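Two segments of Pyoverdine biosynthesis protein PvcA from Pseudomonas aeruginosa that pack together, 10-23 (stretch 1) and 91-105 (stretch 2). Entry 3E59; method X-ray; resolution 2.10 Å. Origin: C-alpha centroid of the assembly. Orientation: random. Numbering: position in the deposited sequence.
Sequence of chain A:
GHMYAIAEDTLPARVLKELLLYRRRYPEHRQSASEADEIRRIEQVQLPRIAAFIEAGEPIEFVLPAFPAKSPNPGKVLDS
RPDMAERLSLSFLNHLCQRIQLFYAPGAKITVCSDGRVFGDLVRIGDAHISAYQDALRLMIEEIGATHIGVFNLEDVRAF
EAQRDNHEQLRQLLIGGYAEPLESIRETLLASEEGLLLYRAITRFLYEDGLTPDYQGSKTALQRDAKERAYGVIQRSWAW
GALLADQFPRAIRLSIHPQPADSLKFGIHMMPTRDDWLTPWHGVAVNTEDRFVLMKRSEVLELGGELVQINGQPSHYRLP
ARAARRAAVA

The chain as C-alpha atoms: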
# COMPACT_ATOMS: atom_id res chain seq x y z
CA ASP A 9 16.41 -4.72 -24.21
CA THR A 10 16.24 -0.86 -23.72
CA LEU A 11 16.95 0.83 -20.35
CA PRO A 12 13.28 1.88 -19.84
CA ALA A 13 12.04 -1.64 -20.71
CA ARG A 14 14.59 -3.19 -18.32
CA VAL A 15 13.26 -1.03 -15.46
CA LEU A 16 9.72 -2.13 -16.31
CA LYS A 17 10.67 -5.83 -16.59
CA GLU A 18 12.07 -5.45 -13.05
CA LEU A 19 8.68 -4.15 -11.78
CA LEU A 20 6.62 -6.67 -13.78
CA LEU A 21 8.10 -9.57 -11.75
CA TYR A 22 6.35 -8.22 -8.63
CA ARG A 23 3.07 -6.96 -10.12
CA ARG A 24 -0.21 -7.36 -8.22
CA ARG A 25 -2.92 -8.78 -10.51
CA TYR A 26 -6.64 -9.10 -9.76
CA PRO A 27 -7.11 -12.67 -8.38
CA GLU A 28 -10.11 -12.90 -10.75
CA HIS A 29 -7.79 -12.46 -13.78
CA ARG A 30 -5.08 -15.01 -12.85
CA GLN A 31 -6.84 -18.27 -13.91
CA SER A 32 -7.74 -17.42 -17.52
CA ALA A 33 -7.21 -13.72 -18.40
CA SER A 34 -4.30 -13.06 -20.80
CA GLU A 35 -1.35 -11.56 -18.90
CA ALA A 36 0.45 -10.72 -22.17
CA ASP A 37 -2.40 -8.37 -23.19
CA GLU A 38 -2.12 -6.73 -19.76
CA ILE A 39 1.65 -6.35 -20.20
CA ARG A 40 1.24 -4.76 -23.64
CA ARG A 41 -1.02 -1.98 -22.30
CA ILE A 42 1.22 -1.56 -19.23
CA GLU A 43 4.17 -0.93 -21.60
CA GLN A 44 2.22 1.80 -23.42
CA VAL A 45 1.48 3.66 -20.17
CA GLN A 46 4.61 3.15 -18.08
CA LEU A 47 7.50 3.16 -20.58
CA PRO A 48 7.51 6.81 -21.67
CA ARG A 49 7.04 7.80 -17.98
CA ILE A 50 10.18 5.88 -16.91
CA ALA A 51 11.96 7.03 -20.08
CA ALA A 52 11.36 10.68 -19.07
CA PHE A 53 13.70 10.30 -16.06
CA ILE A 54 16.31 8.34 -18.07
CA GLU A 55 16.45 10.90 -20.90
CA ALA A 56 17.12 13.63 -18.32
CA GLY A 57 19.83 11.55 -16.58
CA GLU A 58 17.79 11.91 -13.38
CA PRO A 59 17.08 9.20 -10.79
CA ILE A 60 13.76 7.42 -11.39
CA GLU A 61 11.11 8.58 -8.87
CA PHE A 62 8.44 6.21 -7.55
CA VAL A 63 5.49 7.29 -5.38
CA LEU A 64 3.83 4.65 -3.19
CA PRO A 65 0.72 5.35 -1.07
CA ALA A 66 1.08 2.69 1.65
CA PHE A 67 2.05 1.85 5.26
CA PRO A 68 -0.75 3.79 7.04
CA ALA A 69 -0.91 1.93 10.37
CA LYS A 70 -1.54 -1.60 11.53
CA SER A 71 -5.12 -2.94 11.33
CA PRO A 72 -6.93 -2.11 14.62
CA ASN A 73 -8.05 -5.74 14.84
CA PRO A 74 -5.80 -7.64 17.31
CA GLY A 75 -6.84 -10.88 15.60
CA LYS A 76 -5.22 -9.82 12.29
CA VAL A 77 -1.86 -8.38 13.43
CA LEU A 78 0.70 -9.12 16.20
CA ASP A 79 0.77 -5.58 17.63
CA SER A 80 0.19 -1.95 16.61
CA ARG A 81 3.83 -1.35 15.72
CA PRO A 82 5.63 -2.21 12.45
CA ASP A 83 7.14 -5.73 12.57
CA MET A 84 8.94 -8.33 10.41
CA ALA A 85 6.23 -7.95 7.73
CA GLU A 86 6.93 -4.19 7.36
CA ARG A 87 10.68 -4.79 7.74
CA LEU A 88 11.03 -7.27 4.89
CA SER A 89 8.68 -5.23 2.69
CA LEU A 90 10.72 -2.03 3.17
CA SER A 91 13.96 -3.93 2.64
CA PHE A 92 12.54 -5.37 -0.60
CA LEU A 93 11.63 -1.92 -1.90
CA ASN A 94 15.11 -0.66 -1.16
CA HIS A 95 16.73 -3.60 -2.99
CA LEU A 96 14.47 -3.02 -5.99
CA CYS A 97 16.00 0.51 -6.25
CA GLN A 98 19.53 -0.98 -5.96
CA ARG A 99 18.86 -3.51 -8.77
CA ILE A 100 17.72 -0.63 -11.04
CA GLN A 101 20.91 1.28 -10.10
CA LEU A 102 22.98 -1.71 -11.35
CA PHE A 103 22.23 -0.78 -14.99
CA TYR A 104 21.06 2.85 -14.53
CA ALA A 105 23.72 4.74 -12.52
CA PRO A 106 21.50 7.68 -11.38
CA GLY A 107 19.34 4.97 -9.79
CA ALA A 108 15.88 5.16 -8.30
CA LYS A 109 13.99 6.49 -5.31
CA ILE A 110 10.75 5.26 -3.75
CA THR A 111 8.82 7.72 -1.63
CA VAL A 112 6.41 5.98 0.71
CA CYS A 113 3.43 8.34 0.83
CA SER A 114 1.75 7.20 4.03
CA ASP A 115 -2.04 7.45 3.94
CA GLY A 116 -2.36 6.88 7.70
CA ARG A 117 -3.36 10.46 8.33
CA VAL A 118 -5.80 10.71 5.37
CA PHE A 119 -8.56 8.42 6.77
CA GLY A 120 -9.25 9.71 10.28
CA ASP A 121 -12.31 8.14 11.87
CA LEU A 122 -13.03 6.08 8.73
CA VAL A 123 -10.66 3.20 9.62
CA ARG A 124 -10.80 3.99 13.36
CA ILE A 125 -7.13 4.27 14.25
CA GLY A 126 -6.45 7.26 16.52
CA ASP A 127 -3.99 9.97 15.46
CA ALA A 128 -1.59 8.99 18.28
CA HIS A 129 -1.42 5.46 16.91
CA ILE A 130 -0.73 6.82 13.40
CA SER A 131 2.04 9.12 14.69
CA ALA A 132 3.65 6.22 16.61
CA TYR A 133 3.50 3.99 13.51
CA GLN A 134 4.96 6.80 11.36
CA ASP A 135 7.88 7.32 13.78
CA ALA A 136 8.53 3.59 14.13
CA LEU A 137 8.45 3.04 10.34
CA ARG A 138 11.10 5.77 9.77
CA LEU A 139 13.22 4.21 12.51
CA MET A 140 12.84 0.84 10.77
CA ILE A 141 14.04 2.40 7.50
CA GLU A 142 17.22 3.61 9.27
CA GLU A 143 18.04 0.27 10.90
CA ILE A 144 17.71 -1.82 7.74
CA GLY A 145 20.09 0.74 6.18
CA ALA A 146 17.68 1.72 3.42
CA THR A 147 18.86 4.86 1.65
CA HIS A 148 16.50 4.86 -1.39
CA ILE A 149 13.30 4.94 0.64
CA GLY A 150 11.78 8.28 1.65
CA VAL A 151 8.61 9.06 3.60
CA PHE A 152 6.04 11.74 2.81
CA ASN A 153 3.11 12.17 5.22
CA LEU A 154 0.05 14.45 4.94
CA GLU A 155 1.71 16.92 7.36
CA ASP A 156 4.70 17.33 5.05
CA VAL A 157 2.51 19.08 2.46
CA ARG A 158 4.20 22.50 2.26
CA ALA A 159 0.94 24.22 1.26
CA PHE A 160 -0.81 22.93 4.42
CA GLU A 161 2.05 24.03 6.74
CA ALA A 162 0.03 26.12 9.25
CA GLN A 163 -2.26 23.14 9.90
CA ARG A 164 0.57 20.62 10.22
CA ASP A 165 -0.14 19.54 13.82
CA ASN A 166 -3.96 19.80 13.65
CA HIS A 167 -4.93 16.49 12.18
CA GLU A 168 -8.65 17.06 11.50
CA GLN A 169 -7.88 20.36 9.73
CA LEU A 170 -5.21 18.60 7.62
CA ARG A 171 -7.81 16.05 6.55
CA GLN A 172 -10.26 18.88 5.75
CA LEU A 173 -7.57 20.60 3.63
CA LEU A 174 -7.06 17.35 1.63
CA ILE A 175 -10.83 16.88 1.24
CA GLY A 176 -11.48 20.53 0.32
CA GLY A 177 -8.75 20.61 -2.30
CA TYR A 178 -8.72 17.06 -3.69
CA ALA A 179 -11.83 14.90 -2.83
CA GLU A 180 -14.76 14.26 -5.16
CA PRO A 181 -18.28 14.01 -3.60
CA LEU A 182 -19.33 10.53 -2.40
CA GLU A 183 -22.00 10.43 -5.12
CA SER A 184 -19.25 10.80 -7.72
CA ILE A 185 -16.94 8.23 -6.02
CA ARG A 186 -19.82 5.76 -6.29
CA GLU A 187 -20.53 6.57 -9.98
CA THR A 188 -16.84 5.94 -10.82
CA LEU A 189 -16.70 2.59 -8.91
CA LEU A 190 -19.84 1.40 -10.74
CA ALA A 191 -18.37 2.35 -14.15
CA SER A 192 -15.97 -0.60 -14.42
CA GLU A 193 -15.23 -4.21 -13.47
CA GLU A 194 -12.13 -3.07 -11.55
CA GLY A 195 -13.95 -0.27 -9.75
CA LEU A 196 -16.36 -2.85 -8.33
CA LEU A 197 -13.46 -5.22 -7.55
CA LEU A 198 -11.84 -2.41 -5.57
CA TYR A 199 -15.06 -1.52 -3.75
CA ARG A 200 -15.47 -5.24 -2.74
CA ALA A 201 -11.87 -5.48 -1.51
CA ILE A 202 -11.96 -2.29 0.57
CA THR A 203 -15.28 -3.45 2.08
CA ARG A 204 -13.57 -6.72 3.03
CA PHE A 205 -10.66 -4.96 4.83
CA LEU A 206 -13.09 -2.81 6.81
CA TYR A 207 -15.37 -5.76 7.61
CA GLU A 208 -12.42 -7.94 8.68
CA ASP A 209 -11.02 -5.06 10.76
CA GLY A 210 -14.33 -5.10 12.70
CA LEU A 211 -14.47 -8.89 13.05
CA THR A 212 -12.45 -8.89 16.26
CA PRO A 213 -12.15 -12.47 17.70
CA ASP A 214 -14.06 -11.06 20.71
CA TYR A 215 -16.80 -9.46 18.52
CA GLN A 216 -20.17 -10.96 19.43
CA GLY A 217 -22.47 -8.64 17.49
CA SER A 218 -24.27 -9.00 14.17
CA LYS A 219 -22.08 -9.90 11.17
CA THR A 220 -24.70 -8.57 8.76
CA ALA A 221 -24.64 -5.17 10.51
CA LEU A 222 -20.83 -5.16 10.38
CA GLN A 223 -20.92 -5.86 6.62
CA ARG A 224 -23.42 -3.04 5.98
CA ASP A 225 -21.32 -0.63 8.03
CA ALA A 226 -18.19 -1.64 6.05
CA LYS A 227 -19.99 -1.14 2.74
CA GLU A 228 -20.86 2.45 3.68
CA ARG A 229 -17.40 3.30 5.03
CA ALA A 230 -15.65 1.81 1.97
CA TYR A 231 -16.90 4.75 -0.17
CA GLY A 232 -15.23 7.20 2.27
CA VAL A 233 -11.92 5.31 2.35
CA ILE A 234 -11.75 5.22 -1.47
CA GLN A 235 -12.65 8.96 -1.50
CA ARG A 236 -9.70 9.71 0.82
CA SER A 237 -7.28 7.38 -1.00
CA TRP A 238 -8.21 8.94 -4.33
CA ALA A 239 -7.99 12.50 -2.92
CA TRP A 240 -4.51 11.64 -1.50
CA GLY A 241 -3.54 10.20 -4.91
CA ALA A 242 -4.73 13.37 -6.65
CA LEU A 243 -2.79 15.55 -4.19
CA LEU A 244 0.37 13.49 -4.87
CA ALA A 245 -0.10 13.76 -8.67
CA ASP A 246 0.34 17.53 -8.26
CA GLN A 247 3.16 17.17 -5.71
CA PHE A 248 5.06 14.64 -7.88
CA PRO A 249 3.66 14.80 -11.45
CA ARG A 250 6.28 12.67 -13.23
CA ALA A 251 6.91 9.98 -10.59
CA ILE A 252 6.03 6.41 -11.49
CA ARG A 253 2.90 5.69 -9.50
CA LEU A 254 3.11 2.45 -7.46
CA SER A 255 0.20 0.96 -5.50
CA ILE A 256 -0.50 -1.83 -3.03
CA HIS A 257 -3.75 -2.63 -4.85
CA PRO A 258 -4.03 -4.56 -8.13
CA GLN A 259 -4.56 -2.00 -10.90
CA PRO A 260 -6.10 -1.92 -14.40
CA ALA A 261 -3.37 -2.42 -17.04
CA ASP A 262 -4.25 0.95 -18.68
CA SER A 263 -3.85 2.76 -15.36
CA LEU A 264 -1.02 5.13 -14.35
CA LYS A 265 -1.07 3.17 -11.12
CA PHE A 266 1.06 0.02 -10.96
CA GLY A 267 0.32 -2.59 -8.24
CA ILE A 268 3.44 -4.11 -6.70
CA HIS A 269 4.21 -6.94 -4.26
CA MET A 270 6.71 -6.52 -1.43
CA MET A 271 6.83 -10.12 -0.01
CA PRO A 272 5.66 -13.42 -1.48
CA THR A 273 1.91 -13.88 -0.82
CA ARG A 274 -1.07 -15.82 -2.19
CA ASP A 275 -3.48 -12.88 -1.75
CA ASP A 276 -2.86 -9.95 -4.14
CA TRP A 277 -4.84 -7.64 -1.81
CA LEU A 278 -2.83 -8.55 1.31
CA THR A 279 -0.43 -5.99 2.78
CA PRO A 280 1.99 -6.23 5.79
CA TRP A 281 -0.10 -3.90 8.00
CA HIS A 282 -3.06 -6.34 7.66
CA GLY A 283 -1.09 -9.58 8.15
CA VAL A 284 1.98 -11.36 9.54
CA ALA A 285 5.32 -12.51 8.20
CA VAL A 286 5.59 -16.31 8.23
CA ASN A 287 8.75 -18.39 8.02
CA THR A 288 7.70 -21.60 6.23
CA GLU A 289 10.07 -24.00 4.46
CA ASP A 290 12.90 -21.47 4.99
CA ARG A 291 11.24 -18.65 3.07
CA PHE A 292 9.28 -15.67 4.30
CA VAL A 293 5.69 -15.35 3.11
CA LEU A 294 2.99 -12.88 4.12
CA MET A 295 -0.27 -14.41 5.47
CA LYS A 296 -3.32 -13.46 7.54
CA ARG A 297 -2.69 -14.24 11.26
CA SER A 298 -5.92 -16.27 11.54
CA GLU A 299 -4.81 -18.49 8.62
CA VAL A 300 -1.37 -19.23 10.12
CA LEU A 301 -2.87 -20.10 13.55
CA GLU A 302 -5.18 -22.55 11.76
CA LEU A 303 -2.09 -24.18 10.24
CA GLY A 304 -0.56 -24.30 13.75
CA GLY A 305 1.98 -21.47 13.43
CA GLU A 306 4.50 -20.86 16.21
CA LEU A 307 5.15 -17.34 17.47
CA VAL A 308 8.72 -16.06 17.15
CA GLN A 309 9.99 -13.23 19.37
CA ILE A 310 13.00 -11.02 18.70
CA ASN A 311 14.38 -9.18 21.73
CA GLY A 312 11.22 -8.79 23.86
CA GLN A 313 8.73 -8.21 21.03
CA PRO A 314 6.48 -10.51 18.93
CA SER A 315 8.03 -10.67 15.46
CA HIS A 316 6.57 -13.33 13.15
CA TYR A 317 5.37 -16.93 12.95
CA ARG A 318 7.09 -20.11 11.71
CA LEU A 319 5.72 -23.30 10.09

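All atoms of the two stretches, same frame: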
# COMPACT_ATOMS: atom_id res chain seq x y z
N THR A 10 16.60 -2.26 -24.08
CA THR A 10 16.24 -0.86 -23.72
C THR A 10 16.16 -0.58 -22.22
O THR A 10 15.41 -1.24 -21.49
CB THR A 10 14.94 -0.41 -24.42
N LEU A 11 16.92 0.42 -21.77
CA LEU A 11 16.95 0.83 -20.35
C LEU A 11 15.57 1.00 -19.71
O LEU A 11 15.34 0.45 -18.64
CB LEU A 11 17.80 2.09 -20.13
CG LEU A 11 19.32 1.95 -20.05
CD1 LEU A 11 19.99 3.32 -20.16
CD2 LEU A 11 19.75 1.25 -18.78
N PRO A 12 14.66 1.78 -20.35
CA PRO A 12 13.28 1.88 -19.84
C PRO A 12 12.55 0.54 -19.74
O PRO A 12 11.86 0.31 -18.74
CB PRO A 12 12.60 2.79 -20.86
CG PRO A 12 13.70 3.60 -21.45
CD PRO A 12 14.86 2.65 -21.52
N ALA A 13 12.70 -0.32 -20.74
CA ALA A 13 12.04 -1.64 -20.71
C ALA A 13 12.63 -2.58 -19.66
O ALA A 13 11.93 -3.47 -19.16
CB ALA A 13 12.07 -2.29 -22.09
N ARG A 14 13.91 -2.39 -19.34
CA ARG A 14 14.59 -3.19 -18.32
C ARG A 14 14.09 -2.80 -16.93
O ARG A 14 13.90 -3.66 -16.07
CB ARG A 14 16.11 -3.01 -18.40
CG ARG A 14 16.78 -3.69 -19.60
CD ARG A 14 18.30 -3.52 -19.56
NE ARG A 14 18.90 -4.21 -18.41
CZ ARG A 14 20.20 -4.19 -18.11
NH1 ARG A 14 21.06 -3.50 -18.85
NH2 ARG A 14 20.63 -4.86 -17.05
N VAL A 15 13.86 -1.51 -16.71
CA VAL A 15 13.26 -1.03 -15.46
C VAL A 15 11.90 -1.70 -15.30
O VAL A 15 11.60 -2.29 -14.26
CB VAL A 15 13.13 0.52 -15.41
CG1 VAL A 15 12.41 0.99 -14.14
CG2 VAL A 15 14.51 1.18 -15.50
N LEU A 16 11.09 -1.63 -16.36
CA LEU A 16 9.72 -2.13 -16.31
C LEU A 16 9.70 -3.64 -16.06
O LEU A 16 8.90 -4.12 -15.25
CB LEU A 16 8.95 -1.77 -17.60
CG LEU A 16 7.47 -2.19 -17.65
CD1 LEU A 16 6.64 -1.58 -16.51
CD2 LEU A 16 6.85 -1.87 -19.00
N LYS A 17 10.57 -4.37 -16.75
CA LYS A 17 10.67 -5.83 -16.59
C LYS A 17 10.99 -6.19 -15.14
O LYS A 17 10.50 -7.20 -14.63
CB LYS A 17 11.70 -6.43 -17.56
N GLU A 18 11.79 -5.35 -14.48
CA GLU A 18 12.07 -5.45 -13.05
C GLU A 18 10.81 -5.30 -12.16
O GLU A 18 10.65 -6.02 -11.18
CB GLU A 18 13.14 -4.42 -12.66
CG GLU A 18 13.61 -4.50 -11.23
CD GLU A 18 14.38 -5.78 -10.94
OE1 GLU A 18 15.24 -6.14 -11.77
OE2 GLU A 18 14.11 -6.42 -9.90
N LEU A 19 9.94 -4.36 -12.51
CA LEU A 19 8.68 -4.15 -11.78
C LEU A 19 7.66 -5.25 -12.07
O LEU A 19 6.92 -5.65 -11.19
CB LEU A 19 8.05 -2.79 -12.16
CG LEU A 19 8.94 -1.54 -12.07
CD1 LEU A 19 8.28 -0.34 -12.76
CD2 LEU A 19 9.28 -1.21 -10.61
N LEU A 20 7.63 -5.72 -13.32
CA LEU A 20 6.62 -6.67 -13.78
C LEU A 20 6.68 -8.02 -13.04
O LEU A 20 5.66 -8.69 -12.92
CB LEU A 20 6.75 -6.88 -15.30
CG LEU A 20 6.17 -5.79 -16.23
CD1 LEU A 20 6.61 -6.04 -17.65
CD2 LEU A 20 4.64 -5.74 -16.13
N LEU A 21 7.88 -8.39 -12.59
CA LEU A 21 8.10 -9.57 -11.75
C LEU A 21 7.30 -9.58 -10.45
O LEU A 21 6.98 -10.65 -9.94
CB LEU A 21 9.58 -9.69 -11.37
CG LEU A 21 10.59 -9.90 -12.49
CD1 LEU A 21 12.00 -9.59 -11.98
CD2 LEU A 21 10.49 -11.33 -13.08
N TYR A 22 6.99 -8.38 -9.93
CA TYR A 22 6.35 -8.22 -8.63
C TYR A 22 4.96 -7.58 -8.71
O TYR A 22 4.45 -7.03 -7.72
CB TYR A 22 7.26 -7.39 -7.71
CG TYR A 22 8.65 -7.97 -7.59
CD1 TYR A 22 8.89 -9.08 -6.76
CD2 TYR A 22 9.72 -7.44 -8.32
CE1 TYR A 22 10.17 -9.63 -6.66
CE2 TYR A 22 10.99 -7.99 -8.22
CZ TYR A 22 11.20 -9.08 -7.39
OH TYR A 22 12.45 -9.63 -7.28
N ARG A 23 4.34 -7.65 -9.88
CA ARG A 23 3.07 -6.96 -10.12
C ARG A 23 1.89 -7.65 -9.42
O ARG A 23 1.75 -8.89 -9.47
CB ARG A 23 2.81 -6.79 -11.62
CG ARG A 23 1.63 -5.89 -11.95
CD ARG A 23 1.44 -5.65 -13.44
NE ARG A 23 1.16 -6.87 -14.19
CZ ARG A 23 -0.03 -7.22 -14.67
NH1 ARG A 23 -1.10 -6.44 -14.49
NH2 ARG A 23 -0.15 -8.37 -15.34
N SER A 91 12.65 -3.49 3.10
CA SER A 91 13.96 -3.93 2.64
C SER A 91 13.88 -4.34 1.17
O SER A 91 14.77 -4.02 0.36
CB SER A 91 14.47 -5.08 3.52
OG SER A 91 15.73 -5.52 3.06
N PHE A 92 12.79 -5.01 0.80
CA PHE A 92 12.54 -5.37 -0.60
C PHE A 92 12.52 -4.16 -1.52
O PHE A 92 13.11 -4.18 -2.61
CB PHE A 92 11.22 -6.15 -0.79
CG PHE A 92 10.82 -6.26 -2.23
CD1 PHE A 92 11.37 -7.25 -3.04
CD2 PHE A 92 9.95 -5.32 -2.80
CE1 PHE A 92 11.04 -7.32 -4.37
CE2 PHE A 92 9.62 -5.39 -4.14
CZ PHE A 92 10.16 -6.39 -4.93
N LEU A 93 11.82 -3.11 -1.08
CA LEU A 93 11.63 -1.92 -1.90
C LEU A 93 12.96 -1.22 -2.11
O LEU A 93 13.25 -0.72 -3.19
CB LEU A 93 10.64 -0.96 -1.24
CG LEU A 93 9.15 -1.35 -1.18
CD1 LEU A 93 8.40 -0.34 -0.34
CD2 LEU A 93 8.56 -1.43 -2.57
N ASN A 94 13.77 -1.20 -1.05
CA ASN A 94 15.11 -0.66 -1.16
C ASN A 94 15.99 -1.45 -2.13
O ASN A 94 16.75 -0.84 -2.89
CB ASN A 94 15.78 -0.54 0.21
CG ASN A 94 17.01 0.34 0.15
OD1 ASN A 94 16.89 1.54 -0.03
ND2 ASN A 94 18.19 -0.27 0.26
N HIS A 95 15.90 -2.77 -2.12
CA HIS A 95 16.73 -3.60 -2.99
C HIS A 95 16.30 -3.48 -4.44
O HIS A 95 17.12 -3.53 -5.34
CB HIS A 95 16.78 -5.07 -2.54
CG HIS A 95 17.81 -5.89 -3.25
ND1 HIS A 95 17.48 -6.99 -4.03
CD2 HIS A 95 19.16 -5.76 -3.33
CE1 HIS A 95 18.59 -7.51 -4.54
NE2 HIS A 95 19.62 -6.79 -4.13
N LEU A 96 15.00 -3.32 -4.67
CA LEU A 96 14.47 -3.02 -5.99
C LEU A 96 15.16 -1.77 -6.61
O LEU A 96 15.54 -1.77 -7.78
CB LEU A 96 12.95 -2.83 -5.89
CG LEU A 96 12.09 -2.62 -7.14
CD1 LEU A 96 12.03 -3.86 -8.03
CD2 LEU A 96 10.69 -2.25 -6.72
N CYS A 97 15.33 -0.72 -5.81
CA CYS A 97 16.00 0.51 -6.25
C CYS A 97 17.47 0.25 -6.57
O CYS A 97 17.99 0.78 -7.56
CB CYS A 97 15.87 1.61 -5.18
SG CYS A 97 14.22 2.34 -4.99
N GLN A 98 18.12 -0.59 -5.75
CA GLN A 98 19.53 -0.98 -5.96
C GLN A 98 19.71 -1.78 -7.25
O GLN A 98 20.65 -1.52 -8.03
CB GLN A 98 20.07 -1.75 -4.74
CG GLN A 98 20.18 -0.92 -3.45
CD GLN A 98 20.68 -1.70 -2.24
OE1 GLN A 98 20.26 -2.84 -1.99
NE2 GLN A 98 21.58 -1.10 -1.48
N ARG A 99 18.82 -2.74 -7.50
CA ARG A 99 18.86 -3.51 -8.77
C ARG A 99 18.72 -2.63 -10.02
O ARG A 99 19.39 -2.87 -11.02
CB ARG A 99 17.82 -4.63 -8.78
CG ARG A 99 18.05 -5.69 -7.71
CD ARG A 99 17.37 -7.01 -8.04
NE ARG A 99 18.33 -8.02 -8.50
CZ ARG A 99 18.58 -8.32 -9.77
NH1 ARG A 99 17.94 -7.70 -10.76
NH2 ARG A 99 19.47 -9.25 -10.06
N ILE A 100 17.84 -1.63 -9.97
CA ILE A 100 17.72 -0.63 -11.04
C ILE A 100 19.04 0.14 -11.20
O ILE A 100 19.49 0.35 -12.33
CB ILE A 100 16.52 0.34 -10.79
CG1 ILE A 100 15.18 -0.39 -10.95
CG2 ILE A 100 16.59 1.54 -11.73
CD1 ILE A 100 13.95 0.41 -10.55
N GLN A 101 19.65 0.53 -10.09
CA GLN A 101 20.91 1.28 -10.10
C GLN A 101 22.10 0.48 -10.69
O GLN A 101 23.13 1.06 -11.07
CB GLN A 101 21.24 1.83 -8.70
CG GLN A 101 22.31 2.94 -8.72
CD GLN A 101 22.24 3.87 -7.52
OE1 GLN A 101 22.05 3.44 -6.39
NE2 GLN A 101 22.41 5.17 -7.77
N LEU A 102 21.95 -0.85 -10.77
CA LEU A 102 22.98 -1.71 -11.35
C LEU A 102 23.20 -1.44 -12.84
O LEU A 102 24.34 -1.50 -13.31
CB LEU A 102 22.66 -3.20 -11.14
CG LEU A 102 22.92 -3.84 -9.77
CD1 LEU A 102 22.58 -5.32 -9.83
CD2 LEU A 102 24.36 -3.65 -9.28
N PHE A 103 22.12 -1.14 -13.57
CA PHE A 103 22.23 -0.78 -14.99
C PHE A 103 21.97 0.70 -15.30
O PHE A 103 22.37 1.19 -16.36
CB PHE A 103 21.34 -1.67 -15.87
CG PHE A 103 19.88 -1.68 -15.48
CD1 PHE A 103 19.37 -2.72 -14.71
CD2 PHE A 103 19.02 -0.67 -15.91
CE1 PHE A 103 18.01 -2.74 -14.35
CE2 PHE A 103 17.66 -0.69 -15.56
CZ PHE A 103 17.16 -1.73 -14.77
N TYR A 104 21.29 1.41 -14.38
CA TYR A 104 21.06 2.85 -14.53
C TYR A 104 21.66 3.64 -13.36
O TYR A 104 21.02 3.83 -12.32
CB TYR A 104 19.57 3.15 -14.72
CG TYR A 104 19.26 4.62 -14.96
CD1 TYR A 104 18.49 5.34 -14.04
CD2 TYR A 104 19.73 5.29 -16.10
CE1 TYR A 104 18.21 6.70 -14.25
CE2 TYR A 104 19.44 6.64 -16.31
CZ TYR A 104 18.68 7.34 -15.38
OH TYR A 104 18.39 8.68 -15.58
N ALA A 105 22.90 4.09 -13.55
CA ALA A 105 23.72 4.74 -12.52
C ALA A 105 23.04 5.81 -11.64
O ALA A 105 23.26 5.83 -10.43
CB ALA A 105 25.02 5.31 -13.14

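At the apolar centre of the contact the backbones come near at V15 and I100, whose CA atoms lie 6.3 Å apart, and V15 CG1 meets I100 CD1 at 3.9 Å. The helix that starts at L11 and the helix carrying F92 to I100 pack here at 155° between their N-to-C directions, nearly antiparallel, with axes 10.3 Å apart at closest approach; the contact buries 644 Å², both sides summed. One turn along, the aliphatic part of E18 lies against L96 (E18 CG to L96 CD1, 3.6 Å), while L19 CD2 reaches L96 CD2 at 4.3 Å. F103, with the largest covered area of any residue here, takes chi1 p and sets its ring against stretch 1. L11 CD2 and V15 CG2 meet the ring's edge, at 3.5 Å from F103 CD2 and 3.7 Å from F103 CE2, whereas R14 CB sits over one face, 4.3 Å from the centroid, in a CH-pi contact. At the other end, F92 turns its edge toward the face of Y22: the ring centroids are 4.5 Å apart, the planes are at 69°, and Y22 CE1 lies 3.4 Å from F92 CE1. At the polar edge, the E18 carboxylate forms a salt bridge with R99. E18 OE1 lies at the edge of the R99 guanidinium, near its plane, 3.3 Å from R99 NH1, but the 133° angle at the hydrogen makes this a weak hydrogen bond.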